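Local coordinates for lipoate-protein ligase 1 (Plasmodium falciparum, PDB 5T8U) that belongs to the lipoate-protein ligase family and holds lipoic acid in a pocket of its lipoyl protein ligase A/B catalytic domain, at residues G11-S17 against E53-W59; I115-F121 against V162-H166. All blocks are in the same frame, centred on the assembly; numbering follows the deposited sequence.

Contact 1. Residues G11-S17 against E53-W59; sequences GPLVLVS and EPILFLW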
ATOM      1  N   GLY A  11      11.201   1.539  22.171  1.00 98.57           N
ATOM      2  CA  GLY A  11      12.089   1.084  21.117  1.00 96.62           C
ATOM      3  C   GLY A  11      11.340   0.538  19.916  1.00 88.34           C
ATOM      4  O   GLY A  11      10.124   0.359  19.971  1.00 92.82           O
ATOM      5  N   PRO A  12      12.063   0.270  18.828  1.00 67.00           N
ATOM      6  CA  PRO A  12      11.409  -0.246  17.620  1.00 61.01           C
ATOM      7  C   PRO A  12      10.686  -1.558  17.885  1.00 61.39           C
ATOM      8  O   PRO A  12      10.943  -2.256  18.869  1.00 62.31           O
ATOM      9  CB  PRO A  12      12.570  -0.431  16.632  1.00 59.42           C
ATOM     10  CG  PRO A  12      13.809  -0.424  17.468  1.00 61.88           C
ATOM     11  CD  PRO A  12      13.513   0.438  18.647  1.00 63.07           C
ATOM     12  N   LEU A  13       9.767  -1.891  16.979  1.00 64.59           N
ATOM     13  CA  LEU A  13       8.912  -3.060  17.123  1.00 64.63           C
ATOM     14  C   LEU A  13       8.961  -3.918  15.867  1.00 65.19           C
ATOM     15  O   LEU A  13       9.010  -3.403  14.744  1.00 62.99           O
ATOM     16  CB  LEU A  13       7.458  -2.663  17.399  1.00 66.30           C
ATOM     17  CG  LEU A  13       7.079  -2.266  18.825  1.00 69.39           C
ATOM     18  CD1 LEU A  13       5.658  -1.720  18.849  1.00 69.38           C
ATOM     19  CD2 LEU A  13       7.206  -3.449  19.772  1.00 71.97           C
ATOM     20  N   VAL A  14       8.931  -5.231  16.075  1.00 71.40           N
ATOM     21  CA  VAL A  14       8.837  -6.217  15.006  1.00 71.19           C
ATOM     22  C   VAL A  14       7.594  -7.051  15.286  1.00 68.64           C
ATOM     23  O   VAL A  14       7.536  -7.774  16.290  1.00 73.23           O
ATOM     24  CB  VAL A  14      10.088  -7.100  14.924  1.00 72.24           C
ATOM     25  CG1 VAL A  14      10.025  -8.006  13.704  1.00 71.71           C
ATOM     26  CG2 VAL A  14      11.347  -6.242  14.897  1.00 72.27           C
ATOM     27  N   LEU A  15       6.601  -6.949  14.409  1.00 59.92           N
ATOM     28  CA  LEU A  15       5.320  -7.617  14.566  1.00 58.32           C
ATOM     29  C   LEU A  15       5.136  -8.626  13.441  1.00 62.11           C
ATOM     30  O   LEU A  15       5.585  -8.403  12.310  1.00 59.87           O
ATOM     31  CB  LEU A  15       4.170  -6.603  14.562  1.00 56.87           C
ATOM     32  CG  LEU A  15       4.422  -5.314  15.351  1.00 57.91           C
ATOM     33  CD1 LEU A  15       3.227  -4.377  15.240  1.00 57.87           C
ATOM     34  CD2 LEU A  15       4.735  -5.612  16.807  1.00 58.30           C
ATOM     35  N   VAL A  16       4.478  -9.738  13.756  1.00 70.84           N
ATOM     36  CA  VAL A  16       4.276 -10.828  12.813  1.00 74.76           C
ATOM     37  C   VAL A  16       2.833 -11.297  12.913  1.00 72.24           C
ATOM     38  O   VAL A  16       2.248 -11.312  14.002  1.00 76.85           O
ATOM     39  CB  VAL A  16       5.248 -11.997  13.084  1.00 78.33           C
ATOM     40  CG1 VAL A  16       4.984 -13.157  12.130  1.00 79.95           C
ATOM     41  CG2 VAL A  16       6.687 -11.523  12.962  1.00 77.86           C
ATOM     42  N   SER A  17       2.260 -11.675  11.774  1.00 59.62           N
ATOM     43  CA  SER A  17       0.933 -12.273  11.716  1.00 60.09           C
ATOM     44  C   SER A  17       1.039 -13.604  10.989  1.00 62.63           C
ATOM     45  O   SER A  17       1.424 -13.643   9.816  1.00 62.67           O
ATOM     46  CB  SER A  17      -0.061 -11.352  11.009  1.00 59.02           C
ATOM     47  OG  SER A  17      -1.294 -12.014  10.786  1.00 59.61           O
ATOM     48  N   GLU A  53       8.061   5.084  17.745  1.00 67.77           N
ATOM     49  CA  GLU A  53       9.256   4.490  17.169  1.00 63.57           C
ATOM     50  C   GLU A  53       8.913   3.689  15.921  1.00 57.63           C
ATOM     51  O   GLU A  53       7.741   3.452  15.616  1.00 54.14           O
ATOM     52  CB  GLU A  53       9.938   3.596  18.207  1.00 65.09           C
ATOM     53  CG  GLU A  53      10.472   4.335  19.419  1.00 68.04           C
ATOM     54  CD  GLU A  53      11.691   5.176  19.100  1.00 70.28           C
ATOM     55  OE1 GLU A  53      11.539   6.404  18.930  1.00 71.53           O
ATOM     56  OE2 GLU A  53      12.800   4.608  19.013  1.00 70.40           O
ATOM     57  N   PRO A  54       9.922   3.250  15.166  1.00 56.23           N
ATOM     58  CA  PRO A  54       9.645   2.497  13.937  1.00 54.87           C
ATOM     59  C   PRO A  54       8.986   1.153  14.211  1.00 55.57           C
ATOM     60  O   PRO A  54       9.157   0.551  15.273  1.00 53.00           O
ATOM     61  CB  PRO A  54      11.035   2.309  13.314  1.00 54.85           C
ATOM     62  CG  PRO A  54      11.895   3.349  13.946  1.00 55.80           C
ATOM     63  CD  PRO A  54      11.361   3.521  15.328  1.00 56.79           C
ATOM     64  N   ILE A  55       8.227   0.684  13.219  1.00 58.82           N
ATOM     65  CA  ILE A  55       7.576  -0.621  13.262  1.00 57.70           C
ATOM     66  C   ILE A  55       7.831  -1.341  11.948  1.00 56.77           C
ATOM     67  O   ILE A  55       7.725  -0.744  10.869  1.00 55.27           O
ATOM     68  CB  ILE A  55       6.057  -0.502  13.509  1.00 56.98           C
ATOM     69  CG1 ILE A  55       5.797   0.076  14.897  1.00 58.41           C
ATOM     70  CG2 ILE A  55       5.370  -1.863  13.335  1.00 57.39           C
ATOM     71  CD1 ILE A  55       4.334   0.260  15.239  1.00 58.33           C
ATOM     72  N   LEU A  56       8.155  -2.629  12.043  1.00 54.55           N
ATOM     73  CA  LEU A  56       8.182  -3.529  10.899  1.00 54.61           C
ATOM     74  C   LEU A  56       7.185  -4.647  11.151  1.00 57.33           C
ATOM     75  O   LEU A  56       7.261  -5.322  12.180  1.00 58.52           O
ATOM     76  CB  LEU A  56       9.580  -4.109  10.670  1.00 54.67           C
ATOM     77  CG  LEU A  56       9.656  -5.290   9.695  1.00 54.58           C
ATOM     78  CD1 LEU A  56       9.089  -4.916   8.333  1.00 54.23           C
ATOM     79  CD2 LEU A  56      11.087  -5.778   9.560  1.00 55.08           C
ATOM     80  N   PHE A  57       6.257  -4.845  10.218  1.00 61.06           N
ATOM     81  CA  PHE A  57       5.212  -5.854  10.350  1.00 61.54           C
ATOM     82  C   PHE A  57       5.260  -6.777   9.141  1.00 63.55           C
ATOM     83  O   PHE A  57       5.139  -6.317   8.001  1.00 63.02           O
ATOM     84  CB  PHE A  57       3.837  -5.198  10.482  1.00 60.19           C
ATOM     85  CG  PHE A  57       2.688  -6.157  10.344  1.00 59.92           C
ATOM     86  CD1 PHE A  57       2.664  -7.336  11.067  1.00 60.30           C
ATOM     87  CD2 PHE A  57       1.623  -5.871   9.502  1.00 58.80           C
ATOM     88  CE1 PHE A  57       1.611  -8.219  10.948  1.00 61.14           C
ATOM     89  CE2 PHE A  57       0.563  -6.752   9.380  1.00 59.65           C
ATOM     90  CZ  PHE A  57       0.558  -7.928  10.105  1.00 60.52           C
ATOM     91  N   LEU A  58       5.428  -8.073   9.393  1.00 65.29           N
ATOM     92  CA  LEU A  58       5.577  -9.066   8.337  1.00 66.09           C
ATOM     93  C   LEU A  58       4.346  -9.960   8.284  1.00 64.72           C
ATOM     94  O   LEU A  58       3.803 -10.344   9.324  1.00 67.24           O
ATOM     95  CB  LEU A  58       6.834  -9.908   8.565  1.00 67.10           C
ATOM     96  CG  LEU A  58       8.133  -9.127   8.362  1.00 68.73           C
ATOM     97  CD1 LEU A  58       9.259  -9.691   9.215  1.00 69.96           C
ATOM     98  CD2 LEU A  58       8.516  -9.135   6.892  1.00 69.58           C
ATOM     99  N   TRP A  59       3.906 -10.290   7.071  0.97 58.73           N
ATOM    100  CA  TRP A  59       2.680 -11.060   6.913  0.97 57.60           C
ATOM    101  C   TRP A  59       2.640 -11.666   5.519  0.97 61.98           C
ATOM    102  O   TRP A  59       3.272 -11.166   4.587  0.97 62.17           O
ATOM    103  CB  TRP A  59       1.440 -10.193   7.166  0.97 57.05           C
ATOM    104  CG  TRP A  59       1.485  -8.826   6.523  0.97 56.10           C
ATOM    105  CD1 TRP A  59       2.344  -7.805   6.820  0.97 55.26           C
ATOM    106  CD2 TRP A  59       0.618  -8.328   5.494  0.97 57.33           C
ATOM    107  NE1 TRP A  59       2.074  -6.713   6.035  0.97 57.65           N
ATOM    108  CE2 TRP A  59       1.019  -7.007   5.214  0.97 57.81           C
ATOM    109  CE3 TRP A  59      -0.453  -8.872   4.779  0.97 58.40           C
ATOM    110  CZ2 TRP A  59       0.386  -6.223   4.252  0.97 57.00           C
ATOM    111  CZ3 TRP A  59      -1.082  -8.090   3.826  0.97 57.33           C
ATOM    112  CH2 TRP A  59      -0.659  -6.782   3.570  0.97 57.68           C
TER

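Contact 2. Residues I115-F121 against V162-H166; sequences INTSSNF and VFLHH. With LPA (lipoic acid), chain C.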
ATOM      1  N   ILE A 115       8.145  10.346   7.105  1.00 68.43           N
ATOM      2  CA  ILE A 115       8.353   9.578   5.885  1.00 64.50           C
ATOM      3  C   ILE A 115       9.727   8.928   5.936  1.00 61.93           C
ATOM      4  O   ILE A 115      10.734   9.579   6.244  1.00 58.32           O
ATOM      5  CB  ILE A 115       8.189  10.472   4.646  1.00 66.78           C
ATOM      6  CG1 ILE A 115       6.754  11.008   4.577  1.00 69.20           C
ATOM      7  CG2 ILE A 115       8.522   9.688   3.377  1.00 65.90           C
ATOM      8  CD1 ILE A 115       6.477  11.934   3.405  1.00 72.39           C
ATOM      9  N   ASN A 116       9.772   7.630   5.631  1.00 70.24           N
ATOM     10  CA  ASN A 116      10.986   6.837   5.788  1.00 71.14           C
ATOM     11  C   ASN A 116      11.172   5.881   4.615  1.00 66.36           C
ATOM     12  O   ASN A 116      11.800   4.825   4.762  1.00 65.43           O
ATOM     13  CB  ASN A 116      10.949   6.058   7.107  1.00 68.05           C
ATOM     14  CG  ASN A 116      12.334   5.719   7.627  1.00 67.12           C
ATOM     15  OD1 ASN A 116      13.096   6.604   8.018  1.00 67.04           O
ATOM     16  ND2 ASN A 116      12.659   4.431   7.651  1.00 65.44           N
ATOM     17  N   THR A 117      10.639   6.239   3.445  1.00 58.69           N
ATOM     18  CA  THR A 117      10.692   5.365   2.278  1.00 55.64           C
ATOM     19  C   THR A 117      12.122   4.936   1.964  1.00 56.60           C
ATOM     20  O   THR A 117      12.451   3.742   1.982  1.00 58.13           O
ATOM     21  CB  THR A 117      10.075   6.082   1.074  1.00 56.25           C
ATOM     22  OG1 THR A 117       8.744   6.504   1.395  1.00 56.36           O
ATOM     23  CG2 THR A 117      10.033   5.168  -0.141  1.00 55.51           C
ATOM     24  N   SER A 118      12.985   5.908   1.660  1.00 56.98           N
ATOM     25  CA  SER A 118      14.350   5.597   1.254  1.00 57.68           C
ATOM     26  C   SER A 118      15.045   4.710   2.281  1.00 56.39           C
ATOM     27  O   SER A 118      15.683   3.714   1.926  1.00 56.11           O
ATOM     28  CB  SER A 118      15.134   6.893   1.039  1.00 58.67           C
ATOM     29  OG  SER A 118      14.540   7.681   0.021  1.00 57.84           O
ATOM     30  N   SER A 119      14.926   5.054   3.565  1.00 58.74           N
ATOM     31  CA  SER A 119      15.575   4.256   4.602  1.00 59.38           C
ATOM     32  C   SER A 119      15.043   2.828   4.613  1.00 59.11           C
ATOM     33  O   SER A 119      15.821   1.874   4.711  1.00 60.87           O
ATOM     34  CB  SER A 119      15.386   4.913   5.969  1.00 58.58           C
ATOM     35  OG  SER A 119      16.262   6.016   6.127  1.00 58.60           O
ATOM     36  N   ASN A 120      13.723   2.659   4.517  1.00 60.49           N
ATOM     37  CA  ASN A 120      13.151   1.317   4.460  1.00 59.50           C
ATOM     38  C   ASN A 120      13.753   0.520   3.308  1.00 60.45           C
ATOM     39  O   ASN A 120      14.225  -0.613   3.492  1.00 60.45           O
ATOM     40  CB  ASN A 120      11.629   1.404   4.319  1.00 58.14           C
ATOM     41  CG  ASN A 120      10.979   2.184   5.449  1.00 57.43           C
ATOM     42  OD1 ASN A 120      11.596   2.433   6.483  1.00 58.86           O
ATOM     43  ND2 ASN A 120       9.723   2.568   5.256  1.00 55.81           N
ATOM     44  N   PHE A 121      13.756   1.107   2.108  1.00 60.63           N
ATOM     45  CA  PHE A 121      14.365   0.437   0.964  1.00 61.44           C
ATOM     46  C   PHE A 121      15.835   0.127   1.216  1.00 59.28           C
ATOM     47  O   PHE A 121      16.359  -0.857   0.684  1.00 62.91           O
ATOM     48  CB  PHE A 121      14.217   1.293  -0.295  1.00 61.41           C
ATOM     49  CG  PHE A 121      12.867   1.185  -0.950  1.00 60.67           C
ATOM     50  CD1 PHE A 121      12.418  -0.031  -1.437  1.00 59.96           C
ATOM     51  CD2 PHE A 121      12.057   2.300  -1.099  1.00 62.24           C
ATOM     52  CE1 PHE A 121      11.181  -0.139  -2.046  1.00 60.47           C
ATOM     53  CE2 PHE A 121      10.817   2.199  -1.710  1.00 60.91           C
ATOM     54  CZ  PHE A 121      10.379   0.978  -2.184  1.00 60.12           C
ATOM     55  N   VAL A 162       1.535   9.385  11.408  0.88 74.19           N
ATOM     56  CA  VAL A 162       2.033   8.082  10.988  0.88 67.13           C
ATOM     57  C   VAL A 162       2.277   8.088   9.487  0.88 64.25           C
ATOM     58  O   VAL A 162       1.523   8.702   8.726  0.88 65.42           O
ATOM     59  CB  VAL A 162       1.048   6.957  11.363  0.88 69.06           C
ATOM     60  CG1 VAL A 162       1.668   5.600  11.086  0.88 68.44           C
ATOM     61  CG2 VAL A 162       0.641   7.071  12.820  0.88 70.80           C
ATOM     62  N   PHE A 163       3.331   7.393   9.068  0.93 63.21           N
ATOM     63  CA  PHE A 163       3.601   7.123   7.664  0.93 61.85           C
ATOM     64  C   PHE A 163       3.698   5.618   7.474  0.93 60.72           C
ATOM     65  O   PHE A 163       4.441   4.943   8.200  0.93 56.77           O
ATOM     66  CB  PHE A 163       4.890   7.800   7.194  0.93 63.33           C
ATOM     67  CG  PHE A 163       5.315   7.391   5.812  0.93 63.92           C
ATOM     68  CD1 PHE A 163       4.659   7.884   4.696  0.93 65.61           C
ATOM     69  CD2 PHE A 163       6.369   6.511   5.630  0.93 63.09           C
ATOM     70  CE1 PHE A 163       5.048   7.506   3.423  0.93 65.99           C
ATOM     71  CE2 PHE A 163       6.761   6.132   4.361  0.93 63.24           C
ATOM     72  CZ  PHE A 163       6.100   6.629   3.257  0.93 64.91           C
ATOM     73  N   LEU A 164       2.948   5.100   6.502  1.00 65.60           N
ATOM     74  CA  LEU A 164       2.851   3.668   6.248  1.00 64.56           C
ATOM     75  C   LEU A 164       3.388   3.372   4.856  1.00 63.03           C
ATOM     76  O   LEU A 164       2.826   3.837   3.858  1.00 65.35           O
ATOM     77  CB  LEU A 164       1.405   3.187   6.384  1.00 63.05           C
ATOM     78  CG  LEU A 164       1.145   1.688   6.194  1.00 61.52           C
ATOM     79  CD1 LEU A 164      -0.034   1.241   7.042  1.00 62.09           C
ATOM     80  CD2 LEU A 164       0.876   1.348   4.739  1.00 60.21           C
ATOM     81  N   HIS A 165       4.468   2.597   4.795  1.00 59.12           N
ATOM     82  CA  HIS A 165       5.067   2.132   3.545  1.00 58.14           C
ATOM     83  C   HIS A 165       4.990   0.608   3.558  1.00 61.43           C
ATOM     84  O   HIS A 165       5.817  -0.052   4.194  1.00 60.58           O
ATOM     85  CB  HIS A 165       6.509   2.628   3.417  1.00 56.93           C
ATOM     86  CG  HIS A 165       7.303   1.951   2.339  1.00 55.31           C
ATOM     87  ND1 HIS A 165       8.663   2.125   2.203  1.00 55.59           N
ATOM     88  CD2 HIS A 165       6.932   1.109   1.345  1.00 55.28           C
ATOM     89  CE1 HIS A 165       9.096   1.415   1.176  1.00 55.56           C
ATOM     90  NE2 HIS A 165       8.066   0.789   0.639  1.00 55.22           N
ATOM     91  N   HIS A 166       4.010   0.045   2.853  1.00 69.14           N
ATOM     92  CA  HIS A 166       3.821  -1.400   2.820  1.00 71.28           C
ATOM     93  C   HIS A 166       3.973  -1.899   1.392  1.00 71.43           C
ATOM     94  O   HIS A 166       3.385  -1.336   0.461  1.00 75.38           O
ATOM     95  CB  HIS A 166       2.458  -1.801   3.402  1.00 72.39           C
ATOM     96  CG  HIS A 166       1.312  -1.662   2.449  1.00 74.80           C
ATOM     97  ND1 HIS A 166       0.821  -2.721   1.718  1.00 76.45           N
ATOM     98  CD2 HIS A 166       0.546  -0.594   2.125  1.00 76.02           C
ATOM     99  CE1 HIS A 166      -0.192  -2.310   0.975  1.00 76.35           C
ATOM    100  NE2 HIS A 166      -0.380  -1.024   1.204  1.00 75.63           N
TER
HETATM  101  C1  LPA C 401       2.614  -1.541  -7.231  0.79 75.42           C
HETATM  102  O1  LPA C 401       3.374  -2.287  -7.902  0.79 75.28           O
HETATM  103  C2  LPA C 401       2.648  -1.593  -5.706  0.79 76.30           C
HETATM  104  O2  LPA C 401       1.829  -0.750  -7.818  0.79 74.97           O
HETATM  105  C3  LPA C 401       2.086  -2.932  -5.239  0.79 76.78           C
HETATM  106  C4  LPA C 401       1.771  -2.876  -3.746  0.79 77.13           C
HETATM  107  C5  LPA C 401       0.936  -4.101  -3.373  0.79 78.68           C
HETATM  108  C6  LPA C 401       0.518  -4.032  -2.035  0.79 79.85           C
HETATM  109  S6  LPA C 401      -0.716  -4.931  -1.834  0.79 81.08           S
HETATM  110  C7  LPA C 401       1.924  -4.736  -0.836  0.79 79.36           C
HETATM  111  C8  LPA C 401       1.223  -5.562   0.335  0.79 79.70           C
HETATM  112  S8  LPA C 401      -0.573  -5.573  -0.025  0.79 80.81           S

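Contact 1. Residues G11-S17 against E53-W59
Five backbone hydrogen bonds tie the two strands together, donors alternating between them. Leu-13 N donates to Pro-54 O (3.0 Å) and Leu-56 N to Leu-13 O (2.9 Å); Leu-15 N then reaches Leu-56 O (2.8 Å), Leu-58 N reaches Leu-15 O (2.9 Å), and Ser-17 N closes the ladder on Leu-58 O at 3.2 Å. Leu-13 and Leu-15 thus each bond through both N and O to the residues flanking Ile-55 and Phe-57, the regular parallel pattern. CA-H...O contacts fill the gaps, the shortest from Phe-57 CA to Leu-15 O (3.2 Å). The strand axes approach to 4.7 Å at 17°. With helix 22-34 in the intervening chain, the pair forms a beta-alpha-beta unit in the large mixed sheet of the catalytic domain, where strand 55-59 lies between 13-17 and 105-112. On the face carrying Leu-13, Leu-15, Ile-55 and Phe-57, Leu-15 CD1 packs on Ile-55 CG2 (3.8 Å) and Leu-15 CB on Phe-57 CD1 (3.9 Å), while the edge of the Phe-57 ring meets Ser-17, CE1 to CB 3.6 Å. Helix 22-34 covers this side, Leu-32 touching both Leu-15 and Phe-57. Val-14, Leu-56 and Leu-58 face helix 213-227 instead. Trp-59, whose indole leads away from 11-17, touches lipoic acid, its NE1 hydrogen-bonded to Thr-109.

Contact 2. Residues I115-F121 against V162-H166
Along strand 162-166, side chains alternate between the helix 117-132 side of the sheet and its other face. Val-162 and Leu-164 pack on Leu-33 of helix 22-34, whereas Phe-163 and His-165 project toward 115-121. The Phe-163 ring receives Ile-115 CA over one face in a CH-pi contact, 3.9 Å from the ring centroid, and Ile-115 CG1 lies 3.8 Å from Phe-163 CD1. Its far end touches the first turn of the helix, with Phe-163 CZ 3.2 Å from Thr-117 OG1. Two residues on, His-165 ND1 accepts a hydrogen bond from Asn-120 ND2 (3.3 Å), while its NE2 is bonded to Ser-154 of the adjacent strand, so both ring nitrogens are engaged. Phe-121 reaches the same imidazole, placing His-165 CE1 over one face of its ring, 3.5 Å from Phe-121 CE2; the two planes are inclined at 52°. His-166 turns from the helix to lipoic acid, its ND1 3.2 Å from LPA C8 and its NE2 hydrogen-bonded to Thr-94. This is helix-on-sheet packing of an alpha/beta domain, with the helix start at a 9.9 Å axis distance from a strand whose opposite face helps line the lipoic acid pocket.

Contacts 1 and 2 follow one another along the chain, 11-17 with 53-59 closing before 115-121 with 162-166 opens, and their centres lie 13 Å apart. Both belong to the same large mixed sheet, in which strand 105-112 separates strand 55-59 from strand 162-170. Contact 1 joins neighbouring strands within that sheet, while contact 2 lays the start of helix 117-132 on one side of it. Helix 22-34, which connects the strands of contact 1, also covers Val-162 and Leu-164 of contact 2, giving the two a common helical layer. Each contributes one residue to the lipoic acid pocket, Trp-59 and His-166, and the strand between them adds Cys-107.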